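Local coordinates for protein response regulator aspartate phosphatase H (Bacillus subtilis, PDB 3Q15) that dephosphorylates the sporulation phosphotransferase Spo0F and also acts on the competence regulator ComA, helping to separate competence and sporulation in time, at residues 60-65 with 88-92; 115-119 with 372-378; 182-186 with 220-224; 309-314 with 341-346. All coordinates share one frame. Residues are numbered along the deposited sequence.

Contact 1. Residues 60-65 with 88-92; sequences FRHQLM and IETPQ
Residues 60-65 are a run of regular alpha-helix on the last helix of the N-terminal 3-helix bundle, helix 49-67. Residues 88-92 bring in the last part of helix 81-89 and the link to helix 93-113, where Gln92 sits at the N-cap position and its N bonds to Glu89 O at 2.7 Å. The backbones come closest at Leu64 and Ile88, whose CA atoms lie 7.3 Å apart. Ile88, with chi1 m and chi2 t, points toward the bundle helix. Its CG2 lies 4.2 Å from Leu64 CB, and its CD1 is 4.2 Å from Met65 CA. Leu64, also m then t, directs CD1 to 3.8 Å from Gln92 CG, the aliphatic part of an m,m side chain. Gln92 NE2 ends near the plane of the Phe60 ring, 4.3 Å from CE2. Arg61 takes t, p, t, which lays its guanidinium beside the neighbouring helix: Ile88 CG2 lies over one face, 3.7 Å from Arg61 CZ. Water 1 accepts from Arg61 NH2 at 2.6 Å and donates to Glu89 OE1 at 2.5 Å, while Glu89 forms a salt bridge with Arg24 of helix 9-24. Phe60 and Gln92 also pack on the bound Spo0F chain. The chemistry is graded: Leu64 and Ile88 make apolar contact at the centre, while a water spans the 4.5 Å between Arg61 NH2 and Glu89 OE1, too wide for a direct salt bridge.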
loop_
_atom_site.group_PDB
_atom_site.type_symbol
_atom_site.label_atom_id
_atom_site.label_comp_id
_atom_site.label_asym_id
_atom_site.label_seq_id
_atom_site.Cartn_x
_atom_site.Cartn_y
_atom_site.Cartn_z
ATOM N N PHE A 60 3.275 -24.885 -23.558
ATOM C CA PHE A 60 2.236 -25.908 -23.539
ATOM C C PHE A 60 0.934 -25.332 -24.084
ATOM O O PHE A 60 0.246 -25.964 -24.888
ATOM C CB PHE A 60 2.041 -26.435 -22.113
ATOM C CG PHE A 60 1.049 -27.564 -22.003
ATOM C CD1 PHE A 60 1.392 -28.847 -22.397
ATOM C CD2 PHE A 60 -0.218 -27.343 -21.486
ATOM C CE1 PHE A 60 0.483 -29.887 -22.293
ATOM C CE2 PHE A 60 -1.131 -28.379 -21.379
ATOM C CZ PHE A 60 -0.780 -29.653 -21.782
ATOM N N ARG A 61 0.607 -24.124 -23.642
ATOM C CA ARG A 61 -0.585 -23.433 -24.111
ATOM C C ARG A 61 -0.485 -23.192 -25.614
ATOM O O ARG A 61 -1.469 -23.331 -26.340
ATOM C CB ARG A 61 -0.758 -22.111 -23.361
ATOM C CG ARG A 61 -2.002 -21.336 -23.740
ATOM C CD ARG A 61 -3.259 -22.182 -23.594
ATOM N NE ARG A 61 -4.454 -21.413 -23.929
ATOM C CZ ARG A 61 -4.919 -21.267 -25.164
ATOM N NH1 ARG A 61 -4.293 -21.846 -26.178
ATOM N NH2 ARG A 61 -6.008 -20.547 -25.388
ATOM N N HIS A 62 0.712 -22.843 -26.075
ATOM C CA HIS A 62 0.963 -22.633 -27.497
ATOM C C HIS A 62 0.722 -23.911 -28.296
ATOM O O HIS A 62 0.198 -23.869 -29.409
ATOM C CB HIS A 62 2.392 -22.136 -27.721
ATOM C CG HIS A 62 2.752 -21.957 -29.164
ATOM N ND1 HIS A 62 2.642 -20.746 -29.815
ATOM C CD2 HIS A 62 3.221 -22.835 -30.082
ATOM C CE1 HIS A 62 3.028 -20.888 -31.072
ATOM N NE2 HIS A 62 3.384 -22.146 -31.260
ATOM N N GLN A 63 1.112 -25.047 -27.725
ATOM C CA GLN A 63 0.929 -26.333 -28.392
ATOM C C GLN A 63 -0.550 -26.717 -28.442
ATOM O O GLN A 63 -1.021 -27.290 -29.423
ATOM C CB GLN A 63 1.744 -27.427 -27.698
ATOM C CG GLN A 63 1.714 -28.771 -28.417
ATOM C CD GLN A 63 2.295 -28.696 -29.820
ATOM O OE1 GLN A 63 3.301 -28.024 -30.051
ATOM N NE2 GLN A 63 1.658 -29.381 -30.767
ATOM N N LEU A 64 -1.280 -26.398 -27.379
ATOM C CA LEU A 64 -2.720 -26.617 -27.359
ATOM C C LEU A 64 -3.389 -25.884 -28.513
ATOM O O LEU A 64 -4.306 -26.408 -29.139
ATOM C CB LEU A 64 -3.322 -26.158 -26.028
ATOM C CG LEU A 64 -3.125 -27.088 -24.830
ATOM C CD1 LEU A 64 -3.725 -26.485 -23.571
ATOM C CD2 LEU A 64 -3.733 -28.456 -25.111
ATOM N N MET A 65 -2.928 -24.668 -28.791
ATOM C CA MET A 65 -3.479 -23.883 -29.890
ATOM C C MET A 65 -3.296 -24.601 -31.224
ATOM O O MET A 65 -4.220 -24.669 -32.034
ATOM C CB MET A 65 -2.832 -22.501 -29.954
ATOM C CG MET A 65 -3.231 -21.709 -31.188
ATOM S SD MET A 65 -2.338 -20.155 -31.329
ATOM C CE MET A 65 -0.653 -20.744 -31.485
ATOM N N ILE A 88 -10.776 -24.678 -25.502
ATOM C CA ILE A 88 -9.436 -24.940 -24.996
ATOM C C ILE A 88 -9.304 -24.645 -23.502
ATOM O O ILE A 88 -8.672 -25.403 -22.772
ATOM C CB ILE A 88 -8.383 -24.131 -25.776
ATOM C CG1 ILE A 88 -8.347 -24.589 -27.235
ATOM C CG2 ILE A 88 -7.008 -24.273 -25.141
ATOM C CD1 ILE A 88 -7.319 -23.866 -28.081
ATOM N N GLU A 89 -9.904 -23.547 -23.052
ATOM C CA GLU A 89 -9.721 -23.079 -21.677
ATOM C C GLU A 89 -10.480 -23.894 -20.626
ATOM O O GLU A 89 -9.940 -24.209 -19.565
ATOM C CB GLU A 89 -10.108 -21.604 -21.562
ATOM C CG GLU A 89 -9.219 -20.673 -22.349
ATOM C CD GLU A 89 -9.593 -19.218 -22.161
ATOM O OE1 GLU A 89 -8.855 -18.356 -22.672
ATOM O OE2 GLU A 89 -10.621 -18.941 -21.504
ATOM N N THR A 90 -11.732 -24.223 -20.921
ATOM C CA THR A 90 -12.580 -24.937 -19.970
ATOM C C THR A 90 -11.919 -26.191 -19.390
ATOM O O THR A 90 -11.883 -26.360 -18.173
ATOM C CB THR A 90 -13.949 -25.286 -20.581
ATOM O OG1 THR A 90 -14.625 -24.078 -20.946
ATOM C CG2 THR A 90 -14.802 -26.057 -19.582
ATOM N N PRO A 91 -11.389 -27.069 -20.255
ATOM C CA PRO A 91 -10.712 -28.273 -19.759
ATOM C C PRO A 91 -9.365 -27.957 -19.114
ATOM O O PRO A 91 -8.764 -28.830 -18.484
ATOM C CB PRO A 91 -10.490 -29.102 -21.030
ATOM C CG PRO A 91 -11.394 -28.509 -22.055
ATOM C CD PRO A 91 -11.478 -27.063 -21.723
ATOM N N GLN A 92 -8.898 -26.722 -19.273
ATOM C CA GLN A 92 -7.600 -26.329 -18.744
ATOM C C GLN A 92 -7.720 -25.210 -17.714
ATOM O O GLN A 92 -7.043 -24.185 -17.814
ATOM C CB GLN A 92 -6.672 -25.901 -19.881
ATOM C CG GLN A 92 -6.342 -27.014 -20.863
ATOM C CD GLN A 92 -5.409 -28.053 -20.271
ATOM O OE1 GLN A 92 -4.800 -27.831 -19.225
ATOM N NE2 GLN A 92 -5.289 -29.195 -20.940
HETATM O O HOH W 1 -6.531 -19.179 -23.215
#

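Contact 2. Residues 115-119 with 372-378; sequences KEYVE and GECLYAY
Lys115, Tyr376 and Tyr378 have the largest buried areas, about 70 Å² each, where the irregular C-terminal tail meets the start of helix 117-128 in the predicted first TPR repeat. Lys115 has positive phi (63°) as the C-prime residue of a Schellman motif ending helix 93-113; Glu116 is the N-cap of the next helix. CA atoms pair Lys115 with Leu375 at 6.9 Å and Glu116 with Tyr376 at 6.4 Å. The Lys115 side chain (m, t, p, p) lies along the tail, with CD 3.6 Å from Leu375 CD1 and CE 3.1 Å from Gly372 O, then curls so that NZ donates to Tyr117 OH at 2.8 Å. Tyr376, chi1 p, offers a ring face to Val118: Val118 CG2 stands 3.9 Å from the ring centroid, a CH-pi contact. The Tyr376 hydroxyl is hydrogen-bonded to His158 of the second subunit. Tyr378, chi1 m, packs CE1 3.6 Å from Val118 CB, and its OH donates to Glu119 OE2 at 2.7 Å. Water 2 bridges Lys115 O (2.6 Å), Glu373 O (2.7 Å) and Leu375 N (3.0 Å); water 3 bridges Glu116 OE1 (2.7 Å), Tyr378 OH (2.8 Å) and Glu119 N (3.0 Å). The terminal carboxylate reaches His204 and Tyr192 of the second subunit. Tyrosine suits such a tail, since its ring packs on valine while its hydroxyl satisfies polar partners within the subunit and across the dimer.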
loop_
_atom_site.group_PDB
_atom_site.type_symbol
_atom_site.label_atom_id
_atom_site.label_comp_id
_atom_site.label_asym_id
_atom_site.label_seq_id
_atom_site.Cartn_x
_atom_site.Cartn_y
_atom_site.Cartn_z
ATOM N N LYS A 115 9.627 2.056 -12.689
ATOM C CA LYS A 115 9.205 3.019 -11.678
ATOM C C LYS A 115 7.797 3.568 -11.902
ATOM O O LYS A 115 7.466 4.656 -11.434
ATOM C CB LYS A 115 10.222 4.165 -11.563
ATOM C CG LYS A 115 11.648 3.698 -11.293
ATOM C CD LYS A 115 12.605 4.867 -11.078
ATOM C CE LYS A 115 12.428 5.485 -9.702
ATOM N NZ LYS A 115 12.710 4.502 -8.615
ATOM N N GLU A 116 6.972 2.817 -12.622
ATOM C CA GLU A 116 5.558 3.148 -12.734
ATOM C C GLU A 116 4.845 2.476 -11.568
ATOM O O GLU A 116 4.214 1.430 -11.732
ATOM C CB GLU A 116 4.986 2.666 -14.068
ATOM C CG GLU A 116 5.496 3.420 -15.286
ATOM C CD GLU A 116 4.874 4.794 -15.424
ATOM O OE1 GLU A 116 4.016 5.144 -14.585
ATOM O OE2 GLU A 116 5.235 5.520 -16.374
ATOM N N TYR A 117 4.961 3.072 -10.387
ATOM C CA TYR A 117 4.546 2.406 -9.158
ATOM C C TYR A 117 3.036 2.235 -9.029
ATOM O O TYR A 117 2.559 1.182 -8.605
ATOM C CB TYR A 117 5.115 3.131 -7.936
ATOM C CG TYR A 117 6.622 3.044 -7.833
ATOM C CD1 TYR A 117 7.303 1.928 -8.300
ATOM C CD2 TYR A 117 7.363 4.081 -7.284
ATOM C CE1 TYR A 117 8.673 1.838 -8.213
ATOM C CE2 TYR A 117 8.739 4.005 -7.194
ATOM C CZ TYR A 117 9.389 2.883 -7.657
ATOM O OH TYR A 117 10.756 2.806 -7.568
ATOM N N VAL A 118 2.289 3.271 -9.387
ATOM C CA VAL A 118 0.837 3.195 -9.352
ATOM C C VAL A 118 0.341 2.070 -10.266
ATOM O O VAL A 118 -0.472 1.238 -9.857
ATOM C CB VAL A 118 0.199 4.541 -9.729
ATOM C CG1 VAL A 118 -1.283 4.373 -10.013
ATOM C CG2 VAL A 118 0.432 5.560 -8.611
ATOM N N GLU A 119 0.852 2.033 -11.491
ATOM C CA GLU A 119 0.538 0.942 -12.403
ATOM C C GLU A 119 0.893 -0.405 -11.775
ATOM O O GLU A 119 0.087 -1.332 -11.796
ATOM C CB GLU A 119 1.266 1.117 -13.741
ATOM C CG GLU A 119 0.848 2.364 -14.514
ATOM C CD GLU A 119 -0.634 2.375 -14.849
ATOM O OE1 GLU A 119 -1.151 1.328 -15.286
ATOM O OE2 GLU A 119 -1.288 3.425 -14.669
ATOM N N GLY A 372 12.556 11.636 -7.337
ATOM C CA GLY A 372 12.880 10.486 -8.158
ATOM C C GLY A 372 11.966 9.300 -7.914
ATOM O O GLY A 372 11.970 8.343 -8.687
ATOM N N GLU A 373 11.185 9.360 -6.837
ATOM C CA GLU A 373 10.282 8.268 -6.477
ATOM C C GLU A 373 8.947 8.386 -7.206
ATOM O O GLU A 373 8.177 7.432 -7.255
ATOM C CB GLU A 373 10.028 8.250 -4.963
ATOM C CG GLU A 373 11.264 8.078 -4.091
ATOM C CD GLU A 373 10.932 8.062 -2.595
ATOM O OE1 GLU A 373 11.863 8.214 -1.775
ATOM O OE2 GLU A 373 9.743 7.894 -2.235
ATOM N N CYS A 374 8.672 9.562 -7.762
ATOM C CA CYS A 374 7.402 9.811 -8.435
ATOM C C CYS A 374 7.631 10.320 -9.852
ATOM O O CYS A 374 7.879 11.511 -10.062
ATOM C CB CYS A 374 6.584 10.826 -7.643
ATOM S SG CYS A 374 4.985 11.245 -8.363
ATOM N N LEU A 375 7.548 9.416 -10.823
ATOM C CA LEU A 375 7.821 9.771 -12.208
ATOM C C LEU A 375 6.557 9.830 -13.058
ATOM O O LEU A 375 6.590 10.324 -14.182
ATOM C CB LEU A 375 8.827 8.799 -12.828
ATOM C CG LEU A 375 10.180 8.713 -12.119
ATOM C CD1 LEU A 375 11.085 7.700 -12.806
ATOM C CD2 LEU A 375 10.847 10.082 -12.057
ATOM N N TYR A 376 5.444 9.332 -12.528
ATOM C CA TYR A 376 4.189 9.361 -13.279
ATOM C C TYR A 376 3.562 10.752 -13.278
ATOM O O TYR A 376 4.031 11.655 -12.577
ATOM C CB TYR A 376 3.200 8.324 -12.746
ATOM C CG TYR A 376 3.034 8.327 -11.242
ATOM C CD1 TYR A 376 2.227 9.266 -10.611
ATOM C CD2 TYR A 376 3.670 7.375 -10.455
ATOM C CE1 TYR A 376 2.067 9.262 -9.232
ATOM C CE2 TYR A 376 3.519 7.363 -9.079
ATOM C CZ TYR A 376 2.715 8.306 -8.472
ATOM O OH TYR A 376 2.564 8.291 -7.104
ATOM N N ALA A 377 2.502 10.922 -14.061
ATOM C CA ALA A 377 1.894 12.238 -14.209
ATOM C C ALA A 377 0.400 12.195 -14.510
ATOM O O ALA A 377 -0.071 12.881 -15.410
ATOM C CB ALA A 377 2.631 13.045 -15.282
ATOM N N TYR A 378 -0.344 11.394 -13.753
ATOM C CA TYR A 378 -1.795 11.387 -13.869
ATOM C C TYR A 378 -2.335 12.778 -13.574
ATOM O O TYR A 378 -3.321 13.216 -14.168
ATOM C CB TYR A 378 -2.414 10.394 -12.888
ATOM C CG TYR A 378 -1.813 9.012 -12.927
ATOM C CD1 TYR A 378 -0.920 8.595 -11.946
ATOM C CD2 TYR A 378 -2.150 8.116 -13.932
ATOM C CE1 TYR A 378 -0.373 7.327 -11.969
ATOM C CE2 TYR A 378 -1.607 6.845 -13.964
ATOM C CZ TYR A 378 -0.721 6.458 -12.981
ATOM O OH TYR A 378 -0.178 5.195 -13.008
ATOM O OXT TYR A 378 -1.792 13.487 -12.722
HETATM O O HOH W 2 7.494 6.657 -9.727
HETATM O O HOH W 3 2.464 4.446 -12.427
#

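Contact 3. Residues 182-186 with 220-224; sequences IQSLF and FIAIS
This is apolar packing between the leading helices of two successive tetratricopeptide repeats, helix 178-194 of predicted repeat 3 and helix 218-235 of predicted repeat 4. Such equivalent helices line up side by side in a TPR array, and here the short segments run nearly parallel, at 14°, with axes 11.9 Å apart. Both are regular alpha-helix. The CA register pairs Ile182 with Phe220 at 8.0 Å and Phe186 with Ser224 at 8.2 Å, one helical turn further on. Large side chains fill this wide spacing. Phe220, chi1 m, points toward the other helix, and its CD1 is 3.8 Å from Ile182 CG2 and 4.0 Å from Phe186 CE2; its CE1 lies 4.3 Å from the aliphatic CG of Gln183, whose OE1 bonds to Arg180. Phe186, also chi1 m, reaches across in return, with CE2 3.5 Å from Ile223 CG2. Ala208 touches Phe186, and Leu211 and Ala212 touch Ile182, so both also pack on the second helix of their own repeat, helix 198-214. A small residue at Ser224 leaves room for the tip of the phenylalanine: its OG makes a very short 2.5 Å hydrogen bond to Phe220 O and lies near the Phe186 ring plane, 3.3 Å from CZ.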
loop_
_atom_site.group_PDB
_atom_site.type_symbol
_atom_site.label_atom_id
_atom_site.label_comp_id
_atom_site.label_asym_id
_atom_site.label_seq_id
_atom_site.Cartn_x
_atom_site.Cartn_y
_atom_site.Cartn_z
ATOM N N ILE A 182 14.814 -16.429 6.841
ATOM C CA ILE A 182 15.874 -15.487 7.161
ATOM C C ILE A 182 15.716 -14.214 6.339
ATOM O O ILE A 182 15.783 -13.106 6.877
ATOM C CB ILE A 182 17.258 -16.101 6.916
ATOM C CG1 ILE A 182 17.510 -17.244 7.908
ATOM C CG2 ILE A 182 18.337 -15.039 7.032
ATOM C CD1 ILE A 182 18.778 -18.019 7.654
ATOM N N GLN A 183 15.492 -14.380 5.038
ATOM C CA GLN A 183 15.280 -13.243 4.145
ATOM C C GLN A 183 14.067 -12.433 4.584
ATOM O O GLN A 183 14.057 -11.210 4.473
ATOM C CB GLN A 183 15.098 -13.711 2.697
ATOM C CG GLN A 183 16.329 -14.351 2.079
ATOM C CD GLN A 183 16.021 -15.083 0.783
ATOM O OE1 GLN A 183 15.006 -15.773 0.667
ATOM N NE2 GLN A 183 16.898 -14.930 -0.201
ATOM N N SER A 184 13.043 -13.121 5.082
ATOM C CA SER A 184 11.834 -12.448 5.551
ATOM C C SER A 184 12.116 -11.644 6.814
ATOM O O SER A 184 11.566 -10.558 7.007
ATOM C CB SER A 184 10.706 -13.450 5.793
ATOM O OG SER A 184 10.278 -14.030 4.573
ATOM N N LEU A 185 12.980 -12.180 7.667
ATOM C CA LEU A 185 13.386 -11.477 8.874
ATOM C C LEU A 185 14.181 -10.225 8.524
ATOM O O LEU A 185 13.991 -9.171 9.134
ATOM C CB LEU A 185 14.200 -12.402 9.787
ATOM C CG LEU A 185 13.416 -13.589 10.361
ATOM C CD1 LEU A 185 14.341 -14.609 11.018
ATOM C CD2 LEU A 185 12.359 -13.107 11.345
ATOM N N PHE A 186 15.072 -10.343 7.542
ATOM C CA PHE A 186 15.825 -9.184 7.059
ATOM C C PHE A 186 14.891 -8.095 6.539
ATOM O O PHE A 186 15.094 -6.909 6.804
ATOM C CB PHE A 186 16.825 -9.583 5.968
ATOM C CG PHE A 186 17.995 -10.376 6.478
ATOM C CD1 PHE A 186 18.235 -10.485 7.839
ATOM C CD2 PHE A 186 18.856 -11.011 5.598
ATOM C CE1 PHE A 186 19.311 -11.215 8.316
ATOM C CE2 PHE A 186 19.934 -11.741 6.069
ATOM C CZ PHE A 186 20.161 -11.843 7.431
ATOM N N PHE A 220 24.832 -16.328 5.315
ATOM C CA PHE A 220 23.764 -15.720 6.102
ATOM C C PHE A 220 24.154 -15.489 7.559
ATOM O O PHE A 220 23.542 -14.675 8.249
ATOM C CB PHE A 220 22.478 -16.537 6.005
ATOM C CG PHE A 220 21.742 -16.342 4.715
ATOM C CD1 PHE A 220 21.158 -15.121 4.415
ATOM C CD2 PHE A 220 21.637 -17.376 3.799
ATOM C CE1 PHE A 220 20.483 -14.935 3.222
ATOM C CE2 PHE A 220 20.961 -17.197 2.607
ATOM C CZ PHE A 220 20.384 -15.977 2.316
ATOM N N ILE A 221 25.169 -16.208 8.023
ATOM C CA ILE A 221 25.726 -15.951 9.343
ATOM C C ILE A 221 26.476 -14.624 9.313
ATOM O O ILE A 221 26.310 -13.780 10.193
ATOM C CB ILE A 221 26.677 -17.080 9.800
ATOM C CG1 ILE A 221 25.894 -18.369 10.053
ATOM C CG2 ILE A 221 27.421 -16.672 11.061
ATOM C CD1 ILE A 221 26.756 -19.538 10.491
ATOM N N ALA A 222 27.293 -14.445 8.282
ATOM C CA ALA A 222 28.041 -13.208 8.099
ATOM C C ALA A 222 27.106 -12.022 7.882
ATOM O O ALA A 222 27.294 -10.956 8.469
ATOM C CB ALA A 222 28.999 -13.347 6.931
ATOM N N ILE A 223 26.099 -12.209 7.034
ATOM C CA ILE A 223 25.157 -11.138 6.732
ATOM C C ILE A 223 24.341 -10.753 7.959
ATOM O O ILE A 223 24.133 -9.570 8.226
ATOM C CB ILE A 223 24.203 -11.517 5.580
ATOM C CG1 ILE A 223 24.985 -11.707 4.279
ATOM C CG2 ILE A 223 23.144 -10.445 5.397
ATOM C CD1 ILE A 223 24.144 -12.209 3.122
ATOM N N SER A 224 23.886 -11.758 8.704
ATOM C CA SER A 224 23.128 -11.521 9.932
ATOM C C SER A 224 23.943 -10.715 10.935
ATOM O O SER A 224 23.432 -9.783 11.562
ATOM C CB SER A 224 22.697 -12.845 10.569
ATOM O OG SER A 224 21.842 -13.575 9.701
#

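Contact 4. Residues 309-314 with 341-346; sequences VYKETV and SAAAVF
Val345 is the main bump of this contact, set into a hollow made by Val309, Tyr310 and Val314 where helix 299-310 gives way to a loop. Residues 341-346 are regular alpha-helix. Beyond helix 299-310 the chain turns through extended conformations at Lys311 and Val314, so that Val314 comes back against helix 332-348. CA atoms are close at Val309 and Ala342 (6.2 Å) and wider at Val314 and Phe346 (8.7 Å). Val345, chi1 t, points toward the hollow: CG1 lies 3.3 Å from Val309 O and 4.0 Å from Val314 CG2, while CG2 is 3.8 Å from Val309 CG2 and 3.7 Å from Tyr310 CE2. In return Val309, chi1 p, settles over Ala342, its CG2 3.7 Å from CA; the small methyl of alanine permits this close approach. Phe346, chi1 m, fills the wider end, with CZ 3.7 Å from Val314 CG1, and Tyr310 OH extends to 3.9 Å from Ser341 CB. No hydrogen bond joins the segments; they meet through van der Waals packing. Around this packing in the TPR domain, Ile319 of helix 316-328 meets Val309 and Val314, Trp269 of helix 260-273 touches Tyr310, and Phe358 of helix 352-372 packs against Ala342.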
loop_
_atom_site.group_PDB
_atom_site.type_symbol
_atom_site.label_atom_id
_atom_site.label_comp_id
_atom_site.label_asym_id
_atom_site.label_seq_id
_atom_site.Cartn_x
_atom_site.Cartn_y
_atom_site.Cartn_z
ATOM N N VAL A 309 37.029 13.091 4.954
ATOM C CA VAL A 309 36.280 13.890 5.917
ATOM C C VAL A 309 36.757 13.707 7.359
ATOM O O VAL A 309 36.629 14.624 8.170
ATOM C CB VAL A 309 34.762 13.616 5.828
ATOM C CG1 VAL A 309 34.420 12.285 6.476
ATOM C CG2 VAL A 309 33.980 14.743 6.482
ATOM N N TYR A 310 37.305 12.534 7.671
ATOM C CA TYR A 310 37.793 12.251 9.023
ATOM C C TYR A 310 39.303 12.443 9.157
ATOM O O TYR A 310 39.872 12.205 10.221
ATOM C CB TYR A 310 37.386 10.842 9.478
ATOM C CG TYR A 310 35.902 10.703 9.719
ATOM C CD1 TYR A 310 35.083 10.073 8.793
ATOM C CD2 TYR A 310 35.316 11.221 10.867
ATOM C CE1 TYR A 310 33.718 9.960 9.004
ATOM C CE2 TYR A 310 33.957 11.112 11.088
ATOM C CZ TYR A 310 33.162 10.480 10.153
ATOM O OH TYR A 310 31.806 10.368 10.367
ATOM N N LYS A 311 39.942 12.865 8.071
ATOM C CA LYS A 311 41.367 13.178 8.074
ATOM C C LYS A 311 41.637 14.342 9.025
ATOM O O LYS A 311 40.785 15.214 9.195
ATOM C CB LYS A 311 41.812 13.535 6.653
ATOM C CG LYS A 311 43.258 13.966 6.508
ATOM C CD LYS A 311 43.593 14.241 5.045
ATOM C CE LYS A 311 45.014 14.772 4.877
ATOM N NZ LYS A 311 45.195 16.127 5.476
ATOM N N GLU A 312 42.813 14.355 9.648
ATOM C CA GLU A 312 43.171 15.430 10.573
ATOM C C GLU A 312 42.765 16.786 10.003
ATOM O O GLU A 312 42.067 17.561 10.656
ATOM C CB GLU A 312 44.669 15.414 10.882
ATOM C CG GLU A 312 45.088 16.444 11.925
ATOM C CD GLU A 312 46.591 16.508 12.120
ATOM O OE1 GLU A 312 47.044 17.219 13.043
ATOM O OE2 GLU A 312 47.322 15.853 11.349
ATOM N N THR A 313 43.208 17.063 8.780
ATOM C CA THR A 313 42.751 18.235 8.045
ATOM C C THR A 313 41.818 17.781 6.921
ATOM O O THR A 313 42.244 17.100 5.986
ATOM C CB THR A 313 43.934 19.032 7.454
ATOM O OG1 THR A 313 44.824 19.426 8.505
ATOM C CG2 THR A 313 43.438 20.275 6.734
ATOM N N VAL A 314 40.543 18.148 7.022
ATOM C CA VAL A 314 39.538 17.702 6.063
ATOM C C VAL A 314 39.975 17.955 4.623
ATOM O O VAL A 314 40.464 19.037 4.288
ATOM C CB VAL A 314 38.176 18.386 6.298
ATOM C CG1 VAL A 314 37.181 17.958 5.231
ATOM C CG2 VAL A 314 37.642 18.061 7.687
ATOM N N SER A 341 27.569 13.321 7.549
ATOM C CA SER A 341 28.839 13.133 8.235
ATOM C C SER A 341 29.664 14.412 8.210
ATOM O O SER A 341 30.118 14.880 9.253
ATOM C CB SER A 341 29.621 11.980 7.608
ATOM O OG SER A 341 28.814 10.812 7.563
ATOM N N ALA A 342 29.845 14.977 7.018
ATOM C CA ALA A 342 30.642 16.191 6.863
ATOM C C ALA A 342 30.147 17.312 7.777
ATOM O O ALA A 342 30.945 18.025 8.379
ATOM C CB ALA A 342 30.652 16.642 5.405
ATOM N N ALA A 343 28.830 17.459 7.882
ATOM C CA ALA A 343 28.248 18.495 8.728
ATOM C C ALA A 343 28.635 18.298 10.189
ATOM O O ALA A 343 28.914 19.264 10.898
ATOM C CB ALA A 343 26.740 18.521 8.579
ATOM N N ALA A 344 28.647 17.046 10.635
ATOM C CA ALA A 344 28.988 16.733 12.019
ATOM C C ALA A 344 30.472 16.966 12.290
ATOM O O ALA A 344 30.852 17.488 13.342
ATOM C CB ALA A 344 28.605 15.296 12.351
ATOM N N VAL A 345 31.311 16.578 11.336
ATOM C CA VAL A 345 32.748 16.788 11.465
ATOM C C VAL A 345 33.079 18.275 11.584
ATOM O O VAL A 345 33.849 18.676 12.454
ATOM C CB VAL A 345 33.525 16.171 10.285
ATOM C CG1 VAL A 345 35.002 16.558 10.348
ATOM C CG2 VAL A 345 33.363 14.657 10.277
ATOM N N PHE A 346 32.496 19.098 10.719
ATOM C CA PHE A 346 32.773 20.531 10.770
ATOM C C PHE A 346 32.223 21.191 12.034
ATOM O O PHE A 346 32.876 22.054 12.623
ATOM C CB PHE A 346 32.280 21.246 9.509
ATOM C CG PHE A 346 33.158 21.027 8.310
ATOM C CD1 PHE A 346 34.404 21.627 8.225
ATOM C CD2 PHE A 346 32.736 20.222 7.263
ATOM C CE1 PHE A 346 35.213 21.425 7.119
ATOM C CE2 PHE A 346 33.538 20.016 6.154
ATOM C CZ PHE A 346 34.776 20.618 6.081
#

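From the N terminus, contact 1 closes first, a short loop joining the last helix of the 3-helix bundle to the turn after helix 81-89. The largest loop then opens at 115-119 and closes only at the C-terminal tail in contact 2, some 250 residues later, bringing the first predicted TPR repeat to the chain's end beside the second subunit. Nested inside it, one after the other, are contact 3, which joins predicted repeats 3 and 4, and contact 4, near the far end of the array. No loops cross. Contacts 1 and 4 lie on opposite sides of the chain's centre, their own centres 66 Å apart, and none of the four contacts touches another.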